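Local structure of beta-galactosidase (Marinomonas sp. ef1, 6Y2K) at residues L3-Y8 and I27-V32; D20-R25 and H62-K67; M313-G318 and V349-W354; V32-F37 and L66-G71. The protein hydrolyses terminal beta-D-galactose residues from beta-galactosides, as a cold-active glycoside hydrolase of family GH42 that assembles into hexamers. All coordinates share one frame; numbering follows the deposited sequence.

Interaction 1 of 4, residues L3-Y8 and I27-V32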
loop_
_atom_site.group_PDB
_atom_site.type_symbol
_atom_site.label_atom_id
_atom_site.label_comp_id
_atom_site.label_asym_id
_atom_site.label_seq_id
_atom_site.Cartn_x
_atom_site.Cartn_y
_atom_site.Cartn_z
ATOM N N LEU A 3 25.561 -20.819 -38.227
ATOM C CA LEU A 3 24.119 -20.927 -38.020
ATOM C C LEU A 3 23.569 -22.267 -38.500
ATOM O O LEU A 3 24.094 -22.876 -39.441
ATOM C CB LEU A 3 23.397 -19.792 -38.733
ATOM C CG LEU A 3 23.746 -18.367 -38.280
ATOM C CD1 LEU A 3 22.892 -17.396 -39.063
ATOM C CD2 LEU A 3 23.554 -18.158 -36.783
ATOM N N GLY A 4 22.494 -22.705 -37.846
ATOM C CA GLY A 4 21.838 -23.967 -38.150
ATOM C C GLY A 4 20.328 -23.872 -38.048
ATOM O O GLY A 4 19.786 -22.854 -37.609
ATOM N N VAL A 5 19.643 -24.939 -38.441
ATOM C CA VAL A 5 18.204 -25.037 -38.219
ATOM C C VAL A 5 17.758 -26.483 -37.995
ATOM O O VAL A 5 18.346 -27.411 -38.545
ATOM C CB VAL A 5 17.420 -24.363 -39.371
ATOM C CG1 VAL A 5 17.473 -25.188 -40.649
ATOM C CG2 VAL A 5 15.981 -24.081 -38.958
ATOM N N CYS A 6 16.724 -26.655 -37.166
ATOM C CA CYS A 6 16.061 -27.939 -36.970
ATOM C C CYS A 6 14.934 -28.045 -37.995
ATOM O O CYS A 6 14.114 -27.133 -38.112
ATOM C CB CYS A 6 15.507 -28.041 -35.546
ATOM S SG CYS A 6 16.779 -27.864 -34.284
ATOM N N TYR A 7 14.900 -29.163 -38.725
ATOM C CA TYR A 7 14.078 -29.326 -39.933
ATOM C C TYR A 7 13.355 -30.678 -39.945
ATOM O O TYR A 7 13.892 -31.680 -39.463
ATOM C CB TYR A 7 15.002 -29.210 -41.151
ATOM C CG TYR A 7 14.360 -29.317 -42.520
ATOM C CD1 TYR A 7 13.193 -28.627 -42.835
ATOM C CD2 TYR A 7 14.963 -30.074 -43.527
ATOM C CE1 TYR A 7 12.632 -28.714 -44.111
ATOM C CE2 TYR A 7 14.412 -30.164 -44.798
ATOM C CZ TYR A 7 13.254 -29.487 -45.091
ATOM O OH TYR A 7 12.718 -29.585 -46.357
ATOM N N TYR A 8 12.132 -30.687 -40.487
ATOM C CA TYR A 8 11.281 -31.889 -40.558
ATOM C C TYR A 8 10.784 -32.108 -41.990
ATOM O O TYR A 8 9.636 -31.823 -42.303
ATOM C CB TYR A 8 10.148 -31.787 -39.524
ATOM C CG TYR A 8 10.775 -31.675 -38.148
ATOM C CD1 TYR A 8 11.139 -30.427 -37.632
ATOM C CD2 TYR A 8 11.124 -32.809 -37.433
ATOM C CE1 TYR A 8 11.777 -30.312 -36.413
ATOM C CE2 TYR A 8 11.760 -32.708 -36.205
ATOM C CZ TYR A 8 12.081 -31.451 -35.706
ATOM O OH TYR A 8 12.715 -31.334 -34.513
ATOM N N ILE A 27 19.733 -17.540 -46.277
ATOM C CA ILE A 27 19.771 -16.951 -44.932
ATOM C C ILE A 27 21.182 -16.980 -44.331
ATOM O O ILE A 27 21.536 -16.092 -43.564
ATOM C CB ILE A 27 18.724 -17.627 -44.007
ATOM C CG1 ILE A 27 17.306 -17.251 -44.475
ATOM C CG2 ILE A 27 18.914 -17.232 -42.545
ATOM C CD1 ILE A 27 16.217 -18.184 -43.998
ATOM N N GLY A 28 21.986 -17.969 -44.699
ATOM C CA GLY A 28 23.303 -18.189 -44.092
ATOM C C GLY A 28 23.391 -19.417 -43.201
ATOM O O GLY A 28 24.405 -19.611 -42.516
ATOM N N ILE A 29 22.343 -20.247 -43.217
ATOM C CA ILE A 29 22.322 -21.515 -42.487
ATOM C C ILE A 29 23.354 -22.464 -43.103
ATOM O O ILE A 29 23.400 -22.612 -44.324
ATOM C CB ILE A 29 20.930 -22.193 -42.564
ATOM C CG1 ILE A 29 19.821 -21.311 -41.959
ATOM C CG2 ILE A 29 20.940 -23.541 -41.866
ATOM C CD1 ILE A 29 20.062 -20.885 -40.530
ATOM N N GLN A 30 24.167 -23.101 -42.259
ATOM C CA GLN A 30 25.186 -24.064 -42.701
ATOM C C GLN A 30 24.959 -25.506 -42.218
ATOM O O GLN A 30 25.513 -26.442 -42.826
ATOM C CB GLN A 30 26.572 -23.593 -42.256
ATOM C CG GLN A 30 27.030 -22.303 -42.918
ATOM C CD GLN A 30 28.429 -21.902 -42.494
ATOM O OE1 GLN A 30 28.621 -20.957 -41.725
ATOM N NE2 GLN A 30 29.420 -22.632 -42.989
ATOM N N TYR A 31 24.194 -25.682 -41.126
ATOM C CA TYR A 31 23.899 -26.992 -40.539
ATOM C C TYR A 31 22.392 -27.200 -40.423
ATOM O O TYR A 31 21.649 -26.265 -40.140
ATOM C CB TYR A 31 24.509 -27.125 -39.143
ATOM C CG TYR A 31 25.989 -27.378 -39.135
ATOM C CD1 TYR A 31 26.880 -26.362 -39.465
ATOM C CD2 TYR A 31 26.507 -28.621 -38.781
ATOM C CE1 TYR A 31 28.247 -26.578 -39.461
ATOM C CE2 TYR A 31 27.875 -28.850 -38.766
ATOM C CZ TYR A 31 28.741 -27.824 -39.112
ATOM O OH TYR A 31 30.104 -28.022 -39.104
ATOM N N VAL A 32 21.952 -28.439 -40.630
ATOM C CA VAL A 32 20.533 -28.786 -40.569
ATOM C C VAL A 32 20.357 -30.097 -39.809
ATOM O O VAL A 32 20.994 -31.098 -40.157
ATOM C CB VAL A 32 19.930 -28.937 -41.981
ATOM C CG1 VAL A 32 18.430 -29.235 -41.904
ATOM C CG2 VAL A 32 20.187 -27.684 -42.807
HETATM O O HOH W 1 26.332 -19.668 -40.662
#
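Tyr31 turns one edge of its ring to Leu3 O, which lies near the ring plane, while the rest of the ring leads away from the partner strand. The Tyr7 ring takes Val32 CG1 obliquely and meets the Trp354 indole with their planes at about 90°; its hydroxyl bonds to Asp20. Tyr7 CG is anti to the backbone N (chi1 -179°), so the side chain runs alongside Val32, and their closest atoms are Tyr7 CB and Val32 CG1, 3.5 Å apart. The backbones pair in parallel, Gly4 with Tyr31 and Val5 with Val32. Leu3 O is gripped twice: Gln30 N reaches it at 2.8 Å, nearly straight at 169° but from above the carbonyl plane, and Tyr31 N at 3.3 Å from within that plane. Val5 N returns a bond to Tyr31 O at 2.9 Å. Ile29 bends its CD1 back to within 3.5 Å of Gly4 O, and the Ile29 and Val5 side chains cross at about a right angle, CG2 against CG1. At the Gly28 end a water accepts from Leu3 N and donates to both Gly28 O and Gln30 OE1. Gly28, with positive phi, ends helix 17-27 in a Schellman motif and turns the chain into strand 29-34. Strand 2-6, that helix and strand 29-34 form the first beta-alpha-beta unit of a TIM barrel.

Interaction 2 of 4, residues D20-R25 and H62-K67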
loop_
_atom_site.group_PDB
_atom_site.type_symbol
_atom_site.label_atom_id
_atom_site.label_comp_id
_atom_site.label_asym_id
_atom_site.label_seq_id
_atom_site.Cartn_x
_atom_site.Cartn_y
_atom_site.Cartn_z
ATOM N N ASP A 20 13.301 -25.390 -49.782
ATOM C CA ASP A 20 13.651 -25.248 -48.364
ATOM C C ASP A 20 15.164 -25.106 -48.228
ATOM O O ASP A 20 15.646 -24.185 -47.568
ATOM C CB ASP A 20 13.180 -26.447 -47.512
ATOM C CG ASP A 20 11.674 -26.436 -47.205
ATOM O OD1 ASP A 20 11.051 -25.356 -47.099
ATOM O OD2 ASP A 20 11.121 -27.534 -47.024
ATOM N N ALA A 21 15.900 -26.012 -48.869
ATOM C CA ALA A 21 17.357 -26.044 -48.765
ATOM C C ALA A 21 18.021 -24.799 -49.365
ATOM O O ALA A 21 18.979 -24.275 -48.797
ATOM C CB ALA A 21 17.905 -27.311 -49.412
ATOM N N GLN A 22 17.502 -24.326 -50.497
ATOM C CA GLN A 22 18.001 -23.099 -51.147
ATOM C C GLN A 22 17.755 -21.870 -50.264
ATOM O O GLN A 22 18.645 -21.047 -50.078
ATOM C CB GLN A 22 17.347 -22.906 -52.523
ATOM C CG GLN A 22 17.800 -23.934 -53.553
ATOM C CD GLN A 22 17.015 -23.892 -54.854
ATOM O OE1 GLN A 22 15.829 -23.541 -54.887
ATOM N NE2 GLN A 22 17.679 -24.276 -55.939
ATOM N N HIS A 23 16.552 -21.786 -49.708
ATOM C CA HIS A 23 16.165 -20.713 -48.789
ATOM C C HIS A 23 17.084 -20.724 -47.544
ATOM O O HIS A 23 17.623 -19.686 -47.161
ATOM C CB HIS A 23 14.681 -20.869 -48.418
ATOM C CG HIS A 23 14.045 -19.640 -47.842
ATOM N ND1 HIS A 23 12.679 -19.505 -47.733
ATOM C CD2 HIS A 23 14.576 -18.501 -47.340
ATOM C CE1 HIS A 23 12.397 -18.338 -47.184
ATOM N NE2 HIS A 23 13.531 -17.706 -46.939
ATOM N N MET A 24 17.311 -21.893 -46.956
ATOM C CA MET A 24 18.251 -22.017 -45.827
ATOM C C MET A 24 19.629 -21.416 -46.156
ATOM O O MET A 24 20.185 -20.636 -45.385
ATOM C CB MET A 24 18.421 -23.490 -45.424
ATOM C CG MET A 24 17.219 -24.082 -44.702
ATOM S SD MET A 24 17.299 -25.878 -44.590
ATOM C CE MET A 24 15.621 -26.237 -44.067
ATOM N N ARG A 25 20.146 -21.778 -47.322
ATOM C CA ARG A 25 21.441 -21.277 -47.786
ATOM C C ARG A 25 21.423 -19.746 -47.895
ATOM O O ARG A 25 22.356 -19.089 -47.429
ATOM C CB ARG A 25 21.828 -21.927 -49.127
ATOM C CG ARG A 25 23.223 -21.584 -49.640
ATOM C CD ARG A 25 23.512 -22.276 -50.970
ATOM N NE ARG A 25 24.945 -22.323 -51.250
ATOM C CZ ARG A 25 25.490 -22.961 -52.281
ATOM N NH1 ARG A 25 24.726 -23.619 -53.145
ATOM N NH2 ARG A 25 26.804 -22.943 -52.448
ATOM N N HIS A 62 22.724 -31.944 -49.054
ATOM C CA HIS A 62 24.130 -31.980 -49.481
ATOM C C HIS A 62 24.391 -31.135 -50.733
ATOM O O HIS A 62 25.394 -30.428 -50.802
ATOM C CB HIS A 62 24.585 -33.414 -49.739
ATOM C CG HIS A 62 26.059 -33.548 -49.955
ATOM N ND1 HIS A 62 26.987 -33.202 -48.994
ATOM C CD2 HIS A 62 26.769 -33.996 -51.019
ATOM C CE1 HIS A 62 28.204 -33.427 -49.459
ATOM N NE2 HIS A 62 28.100 -33.906 -50.686
ATOM N N SER A 63 23.475 -31.193 -51.697
ATOM C CA SER A 63 23.620 -30.464 -52.968
ATOM C C SER A 63 23.638 -28.932 -52.815
ATOM O O SER A 63 24.142 -28.226 -53.695
ATOM C CB SER A 63 22.514 -30.865 -53.944
ATOM O OG SER A 63 21.282 -30.274 -53.570
ATOM N N GLN A 64 23.086 -28.429 -51.707
ATOM C CA GLN A 64 23.146 -27.007 -51.371
ATOM C C GLN A 64 24.283 -26.651 -50.417
ATOM O O GLN A 64 24.367 -25.513 -49.972
ATOM C CB GLN A 64 21.797 -26.559 -50.791
ATOM C CG GLN A 64 20.656 -26.722 -51.775
ATOM C CD GLN A 64 20.856 -25.906 -53.039
ATOM O OE1 GLN A 64 21.304 -24.760 -52.983
ATOM N NE2 GLN A 64 20.521 -26.486 -54.181
ATOM N N GLY A 65 25.174 -27.602 -50.138
ATOM C CA GLY A 65 26.309 -27.388 -49.238
ATOM C C GLY A 65 25.988 -27.417 -47.751
ATOM O O GLY A 65 26.811 -26.995 -46.945
ATOM N N LEU A 66 24.814 -27.932 -47.384
ATOM C CA LEU A 66 24.397 -28.003 -45.979
ATOM C C LEU A 66 24.919 -29.272 -45.326
ATOM O O LEU A 66 24.793 -30.360 -45.890
ATOM C CB LEU A 66 22.874 -27.942 -45.868
ATOM C CG LEU A 66 22.274 -26.658 -46.449
ATOM C CD1 LEU A 66 20.792 -26.815 -46.744
ATOM C CD2 LEU A 66 22.537 -25.481 -45.514
ATOM N N LYS A 67 25.511 -29.115 -44.145
ATOM C CA LYS A 67 26.013 -30.218 -43.343
ATOM C C LYS A 67 24.907 -30.706 -42.422
ATOM O O LYS A 67 24.246 -29.897 -41.781
ATOM C CB LYS A 67 27.200 -29.759 -42.500
ATOM C CG LYS A 67 28.447 -29.427 -43.304
ATOM C CD LYS A 67 29.635 -29.206 -42.380
ATOM C CE LYS A 67 30.953 -29.238 -43.139
ATOM N NZ LYS A 67 30.969 -28.237 -44.242
HETATM O O HOH W 2 20.547 -24.649 -56.533
#
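Helix 17-27 passes the C-terminal end of helix 52-63, where Gly65, at positive phi, closes a Schellman motif with Gly65 N bonded to His62 O at 2.9 Å and Leu66 N to Leu61 O. Gln64 does most of the touching. Its chain bends at chi2 (-60°), laying CG against Ala21 CB at 3.7 Å and bringing the amide over Gln22, whose CG lies 3.6 Å from Gln64 OE1. The two amides stand almost perpendicular, and a water joins them, accepting from Gln22 NE2 and from Gln64 NE2, each at 3.0 Å. Arg25, extended from CG to NE, crosses Gln64 at about a right angle and sets one guanidinium face over Gln64 O. NE is 3.5 Å from Gln64 O, yet its N-H points elsewhere. Deeper in, Leu66 CD1 touches Ala21 CB at 4.0 Å and, more loosely, Met24 SD at 4.2 Å. The contact is thus graded: methyl and thioether groups meet on the buried side facing strand 29-34, whereas the outer side has amides linked through water and a guanidinium whose face lies over a carbonyl oxygen, a placement that charge and dipole would favour. The two segments share no direct hydrogen bond; between them there is van der Waals contact and one bridging water.

Interaction 3 of 4, residues M313-G318 and V349-W354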
loop_
_atom_site.group_PDB
_atom_site.type_symbol
_atom_site.label_atom_id
_atom_site.label_comp_id
_atom_site.label_asym_id
_atom_site.label_seq_id
_atom_site.Cartn_x
_atom_site.Cartn_y
_atom_site.Cartn_z
ATOM N N MET A 313 21.624 -26.376 -29.993
ATOM C CA MET A 313 20.892 -27.190 -30.964
ATOM C C MET A 313 19.521 -26.611 -31.287
ATOM O O MET A 313 19.047 -26.772 -32.404
ATOM C CB MET A 313 20.722 -28.622 -30.458
ATOM C CG MET A 313 20.213 -29.609 -31.496
ATOM S SD MET A 313 21.420 -29.852 -32.824
ATOM C CE MET A 313 22.548 -30.963 -32.009
ATOM N N GLU A 314 18.881 -25.968 -30.307
ATOM C CA GLU A 314 17.546 -25.380 -30.485
ATOM C C GLU A 314 17.495 -23.979 -29.870
ATOM O O GLU A 314 17.594 -23.826 -28.651
ATOM C CB GLU A 314 16.462 -26.262 -29.842
ATOM C CG GLU A 314 16.400 -27.708 -30.341
ATOM C CD GLU A 314 15.342 -28.547 -29.647
ATOM O OE1 GLU A 314 14.501 -27.970 -28.931
ATOM O OE2 GLU A 314 15.338 -29.796 -29.813
ATOM N N GLN A 315 17.356 -22.961 -30.720
ATOM C CA GLN A 315 17.240 -21.569 -30.275
ATOM C C GLN A 315 15.846 -21.035 -30.564
ATOM O O GLN A 315 15.354 -21.144 -31.704
ATOM C CB GLN A 315 18.271 -20.691 -30.993
ATOM C CG GLN A 315 18.302 -19.234 -30.538
ATOM C CD GLN A 315 18.676 -19.092 -29.069
ATOM O OE1 GLN A 315 19.782 -19.465 -28.668
ATOM N NE2 GLN A 315 17.763 -18.547 -28.266
ATOM N N GLN A 316 15.219 -20.441 -29.546
ATOM C CA GLN A 316 13.904 -19.817 -29.707
ATOM C C GLN A 316 13.941 -18.780 -30.831
ATOM O O GLN A 316 14.810 -17.922 -30.806
ATOM C CB GLN A 316 13.457 -19.132 -28.412
ATOM C CG GLN A 316 12.046 -18.570 -28.482
ATOM C CD GLN A 316 11.431 -18.208 -27.132
ATOM O OE1 GLN A 316 12.048 -18.369 -26.065
ATOM N NE2 GLN A 316 10.198 -17.708 -27.177
ATOM N N PRO A 317 13.013 -18.862 -31.809
ATOM C CA PRO A 317 12.926 -17.908 -32.922
ATOM C C PRO A 317 11.713 -16.974 -32.881
ATOM O O PRO A 317 11.591 -16.077 -33.728
ATOM C CB PRO A 317 12.782 -18.843 -34.124
ATOM C CG PRO A 317 11.869 -19.908 -33.597
ATOM C CD PRO A 317 12.233 -20.079 -32.131
ATOM N N GLY A 318 10.817 -17.199 -31.924
ATOM C CA GLY A 318 9.516 -16.547 -31.886
ATOM C C GLY A 318 8.749 -17.130 -30.708
ATOM O O GLY A 318 9.345 -17.829 -29.879
ATOM N N VAL A 349 24.858 -22.073 -33.600
ATOM C CA VAL A 349 23.535 -21.772 -33.049
ATOM C C VAL A 349 22.482 -22.220 -34.057
ATOM O O VAL A 349 22.405 -21.676 -35.164
ATOM C CB VAL A 349 23.375 -20.268 -32.745
ATOM C CG1 VAL A 349 21.928 -19.910 -32.406
ATOM C CG2 VAL A 349 24.310 -19.878 -31.609
ATOM N N SER A 350 21.680 -23.208 -33.665
ATOM C CA SER A 350 20.663 -23.793 -34.530
ATOM C C SER A 350 19.264 -23.429 -34.022
ATOM O O SER A 350 18.966 -23.617 -32.842
ATOM C CB SER A 350 20.873 -25.319 -34.623
ATOM O OG SER A 350 19.742 -25.994 -35.137
ATOM N N TYR A 351 18.424 -22.911 -34.913
ATOM C CA TYR A 351 17.066 -22.525 -34.551
ATOM C C TYR A 351 16.111 -23.710 -34.641
ATOM O O TYR A 351 16.477 -24.778 -35.130
ATOM C CB TYR A 351 16.577 -21.385 -35.446
ATOM C CG TYR A 351 17.502 -20.190 -35.478
ATOM C CD1 TYR A 351 17.507 -19.264 -34.443
ATOM C CD2 TYR A 351 18.369 -19.987 -36.543
ATOM C CE1 TYR A 351 18.351 -18.170 -34.468
ATOM C CE2 TYR A 351 19.216 -18.896 -36.576
ATOM C CZ TYR A 351 19.203 -17.991 -35.536
ATOM O OH TYR A 351 20.045 -16.903 -35.566
ATOM N N PHE A 352 14.885 -23.514 -34.166
ATOM C CA PHE A 352 13.875 -24.566 -34.192
ATOM C C PHE A 352 12.471 -23.984 -34.063
ATOM O O PHE A 352 12.153 -23.320 -33.076
ATOM C CB PHE A 352 14.130 -25.581 -33.077
ATOM C CG PHE A 352 12.972 -26.502 -32.820
ATOM C CD1 PHE A 352 11.829 -26.041 -32.187
ATOM C CD2 PHE A 352 13.025 -27.829 -33.212
ATOM C CE1 PHE A 352 10.762 -26.886 -31.951
ATOM C CE2 PHE A 352 11.961 -28.680 -32.978
ATOM C CZ PHE A 352 10.828 -28.207 -32.346
ATOM N N ARG A 353 11.636 -24.238 -35.064
ATOM C CA ARG A 353 12.043 -25.031 -36.219
ATOM C C ARG A 353 12.147 -24.167 -37.472
ATOM O O ARG A 353 11.999 -22.947 -37.411
ATOM C CB ARG A 353 11.061 -26.180 -36.452
ATOM C CG ARG A 353 9.654 -25.908 -35.947
ATOM C CD ARG A 353 8.819 -27.177 -35.924
ATOM N NE ARG A 353 8.586 -27.703 -37.266
ATOM C CZ ARG A 353 7.933 -28.832 -37.522
ATOM N NH1 ARG A 353 7.445 -29.559 -36.527
ATOM N NH2 ARG A 353 7.767 -29.234 -38.775
ATOM N N TRP A 354 12.402 -24.809 -38.608
ATOM C CA TRP A 354 12.526 -24.102 -39.876
ATOM C C TRP A 354 11.190 -23.504 -40.306
ATOM O O TRP A 354 11.123 -22.349 -40.726
ATOM C CB TRP A 354 13.056 -25.040 -40.962
ATOM C CG TRP A 354 12.821 -24.539 -42.354
ATOM C CD1 TRP A 354 11.942 -25.043 -43.269
ATOM C CD2 TRP A 354 13.473 -23.434 -42.992
ATOM N NE1 TRP A 354 12.008 -24.321 -44.436
ATOM C CE2 TRP A 354 12.940 -23.327 -44.292
ATOM C CE3 TRP A 354 14.457 -22.525 -42.590
ATOM C CZ2 TRP A 354 13.356 -22.349 -45.191
ATOM C CZ3 TRP A 354 14.868 -21.554 -43.484
ATOM C CH2 TRP A 354 14.319 -21.474 -44.770
#
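Met313 O is satisfied by Ser350 OG, which donates to it at 2.9 Å from above the carbonyl plane; OG lies anti to its own backbone N (chi1 164°), and that turns it to the neighbouring strand. The backbone bonds that follow are poor. Gln315 N lies 2.7 Å from Ser350 O, but the angle of 124° makes it a weak bond, and Phe352 N to Gln315 O is weak as well, at 3.4 Å. Pro317 has no N-H to give; its CD sits 3.4 Å from Phe352 O, a buried carbonyl that finds no partner anywhere in the model. The Glu314 and Phe352 side chains run side by side, with the carboxylate nearly parallel to the ring (16°) and OE1 over one ring face. Both carboxylate oxygens are engaged: OE1 with Tyr267, OE2 in a salt bridge with Arg33. That setting would favour the ionised acid. On the other face of the sheet, Gln315 CB packs obliquely on the Tyr351 ring, 3.8 Å from CD1, while Tyr351 OH bonds to Thr338. A cis peptide joins Phe352 to Arg353, and a glycerol lies beside the Phe352 side chain. These are the seventh and eighth strands of a TIM barrel, joined at the C-terminal ends where that fold places its active site.

Interaction 4 of 4, residues V32-F37 and L66-G71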
loop_
_atom_site.group_PDB
_atom_site.type_symbol
_atom_site.label_atom_id
_atom_site.label_comp_id
_atom_site.label_asym_id
_atom_site.label_seq_id
_atom_site.Cartn_x
_atom_site.Cartn_y
_atom_site.Cartn_z
ATOM N N VAL A 32 21.952 -28.439 -40.630
ATOM C CA VAL A 32 20.533 -28.786 -40.569
ATOM C C VAL A 32 20.357 -30.097 -39.809
ATOM O O VAL A 32 20.994 -31.098 -40.157
ATOM C CB VAL A 32 19.930 -28.937 -41.981
ATOM C CG1 VAL A 32 18.430 -29.235 -41.904
ATOM C CG2 VAL A 32 20.187 -27.684 -42.807
ATOM N N ARG A 33 19.494 -30.100 -38.788
ATOM C CA ARG A 33 19.187 -31.329 -38.053
ATOM C C ARG A 33 17.913 -31.976 -38.607
ATOM O O ARG A 33 16.923 -31.293 -38.863
ATOM C CB ARG A 33 19.046 -31.070 -36.552
ATOM C CG ARG A 33 18.992 -32.345 -35.724
ATOM C CD ARG A 33 18.559 -32.094 -34.291
ATOM N NE ARG A 33 17.192 -31.582 -34.218
ATOM C CZ ARG A 33 16.583 -31.201 -33.097
ATOM N NH1 ARG A 33 17.202 -31.282 -31.919
ATOM N NH2 ARG A 33 15.338 -30.735 -33.156
ATOM N N VAL A 34 17.961 -33.292 -38.819
ATOM C CA VAL A 34 16.777 -34.071 -39.210
ATOM C C VAL A 34 16.733 -35.440 -38.518
ATOM O O VAL A 34 17.763 -35.948 -38.067
ATOM C CB VAL A 34 16.698 -34.302 -40.746
ATOM C CG1 VAL A 34 16.744 -32.978 -41.502
ATOM C CG2 VAL A 34 17.793 -35.240 -41.232
ATOM N N GLY A 35 15.529 -36.014 -38.437
ATOM C CA GLY A 35 15.351 -37.455 -38.194
ATOM C C GLY A 35 14.946 -37.968 -36.816
ATOM O O GLY A 35 14.493 -39.115 -36.708
ATOM N N GLU A 36 15.077 -37.148 -35.773
ATOM C CA GLU A 36 14.912 -37.638 -34.384
ATOM C C GLU A 36 13.486 -38.056 -33.974
ATOM O O GLU A 36 13.325 -38.752 -32.970
ATOM C CB GLU A 36 15.524 -36.656 -33.357
ATOM C CG GLU A 36 14.671 -35.456 -32.913
ATOM C CD GLU A 36 14.488 -34.361 -33.960
ATOM O OE1 GLU A 36 14.948 -34.495 -35.126
ATOM O OE2 GLU A 36 13.860 -33.338 -33.605
ATOM N N PHE A 37 12.459 -37.636 -34.715
ATOM C CA PHE A 37 11.083 -38.075 -34.442
ATOM C C PHE A 37 10.467 -38.928 -35.561
ATOM O O PHE A 37 9.238 -39.055 -35.633
ATOM C CB PHE A 37 10.177 -36.863 -34.164
ATOM C CG PHE A 37 10.603 -36.024 -32.980
ATOM C CD1 PHE A 37 10.788 -36.595 -31.728
ATOM C CD2 PHE A 37 10.754 -34.649 -33.107
ATOM C CE1 PHE A 37 11.162 -35.822 -30.634
ATOM C CE2 PHE A 37 11.103 -33.870 -32.015
ATOM C CZ PHE A 37 11.310 -34.455 -30.779
ATOM N N LEU A 66 24.814 -27.932 -47.384
ATOM C CA LEU A 66 24.397 -28.003 -45.979
ATOM C C LEU A 66 24.919 -29.272 -45.326
ATOM O O LEU A 66 24.793 -30.360 -45.890
ATOM C CB LEU A 66 22.874 -27.942 -45.868
ATOM C CG LEU A 66 22.274 -26.658 -46.449
ATOM C CD1 LEU A 66 20.792 -26.815 -46.744
ATOM C CD2 LEU A 66 22.537 -25.481 -45.514
ATOM N N LYS A 67 25.511 -29.115 -44.145
ATOM C CA LYS A 67 26.013 -30.218 -43.343
ATOM C C LYS A 67 24.907 -30.706 -42.422
ATOM O O LYS A 67 24.246 -29.897 -41.781
ATOM C CB LYS A 67 27.200 -29.759 -42.500
ATOM C CG LYS A 67 28.447 -29.427 -43.304
ATOM C CD LYS A 67 29.635 -29.206 -42.380
ATOM C CE LYS A 67 30.953 -29.238 -43.139
ATOM N NZ LYS A 67 30.969 -28.237 -44.242
ATOM N N VAL A 68 24.715 -32.020 -42.338
ATOM C CA VAL A 68 23.556 -32.576 -41.639
ATOM C C VAL A 68 23.925 -33.165 -40.280
ATOM O O VAL A 68 24.936 -33.857 -40.145
ATOM C CB VAL A 68 22.816 -33.616 -42.502
ATOM C CG1 VAL A 68 21.684 -34.282 -41.707
ATOM C CG2 VAL A 68 22.259 -32.941 -43.752
ATOM N N ILE A 69 23.089 -32.863 -39.281
ATOM C CA ILE A 69 23.127 -33.502 -37.973
ATOM C C ILE A 69 21.975 -34.499 -37.976
ATOM O O ILE A 69 20.816 -34.093 -38.011
ATOM C CB ILE A 69 22.917 -32.488 -36.817
ATOM C CG1 ILE A 69 23.967 -31.364 -36.852
ATOM C CG2 ILE A 69 22.937 -33.199 -35.464
ATOM C CD1 ILE A 69 23.519 -30.081 -36.172
ATOM N N LEU A 70 22.288 -35.794 -37.939
ATOM C CA LEU A 70 21.270 -36.839 -38.061
ATOM C C LEU A 70 20.868 -37.299 -36.659
ATOM O O LEU A 70 21.715 -37.706 -35.875
ATOM C CB LEU A 70 21.815 -38.037 -38.852
ATOM C CG LEU A 70 20.991 -38.651 -39.984
ATOM C CD1 LEU A 70 21.504 -40.058 -40.295
ATOM C CD2 LEU A 70 19.486 -38.650 -39.753
ATOM N N GLY A 71 19.583 -37.233 -36.341
ATOM C CA GLY A 71 19.096 -37.678 -35.026
ATOM C C GLY A 71 18.632 -39.131 -35.021
ATOM O O GLY A 71 17.859 -39.517 -35.890
#
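Strands 29-34 and 67-71, the second and third of the TIM barrel, run in parallel here, and their side chains sort cleanly onto the two faces of its sheet. Val32, Val34, Val68 and Leu70 point to the outer face, where helix 52-63 covers Val34 and Val68 and Met24 of helix 17-27 meets Val32. Val34 CG2, in the crowded position between N and carbonyl carbon, crosses the Val68 side chain at about a right angle, 4.0 Å from Val68 CG1. The same methyl meets Leu70 CD2 obliquely at 4.1 Å. Toward the start of the strands, Val32 CG2 rests against CB and CD1 of Leu66. Arg33 and Ile69 take the inner face, where they cross obliquely: Arg33 CG, anti to its N, passes over Ile69 O at 3.4 Å before the chain bends at chi3 toward the middle of the barrel. Met313 packs on both. Four backbone bonds alternate along the pair. The straightest is Gly71 N to Val34 O, 2.8 Å at 170°, directed nearly along the C=O axis, whereas Ile69 N comes to Val32 O from above the carbonyl plane. Past Val34 the chain turns at Gly35, where phi is positive. Glu36 follows, its OE2 bonded to Tyr8 OH. That carboxylate lies over one face of the Arg33 guanidinium, with OE2 3.0 Å from Arg33 NH2 and well out of the guanidinium plane, so charge alone joins them.

Overall arrangement
Interactions 1, 3 and 4 are buried pairings of neighbouring barrel strands, and interactions 1 and 4 both use strand 29-34, meeting at Val32. Strands 2-6 and 348-352 bond to each other, so interactions 3, 1 and 4 run in sequence round the barrel wall. Interaction 2 differs: only partly buried, it sets helix 17-27 against the turn leading into strand 67-71 and relies on methyl packing and a water. Backbone bonding is regular in interaction 4 and weak in interaction 3. Inside the barrel, the salt bridge between Glu314 and Arg33 ties interaction 3 to interaction 4. Trp354 NE1 of interaction 3 bonds to Asp20 OD1 on helix 17-27, reaching interaction 2.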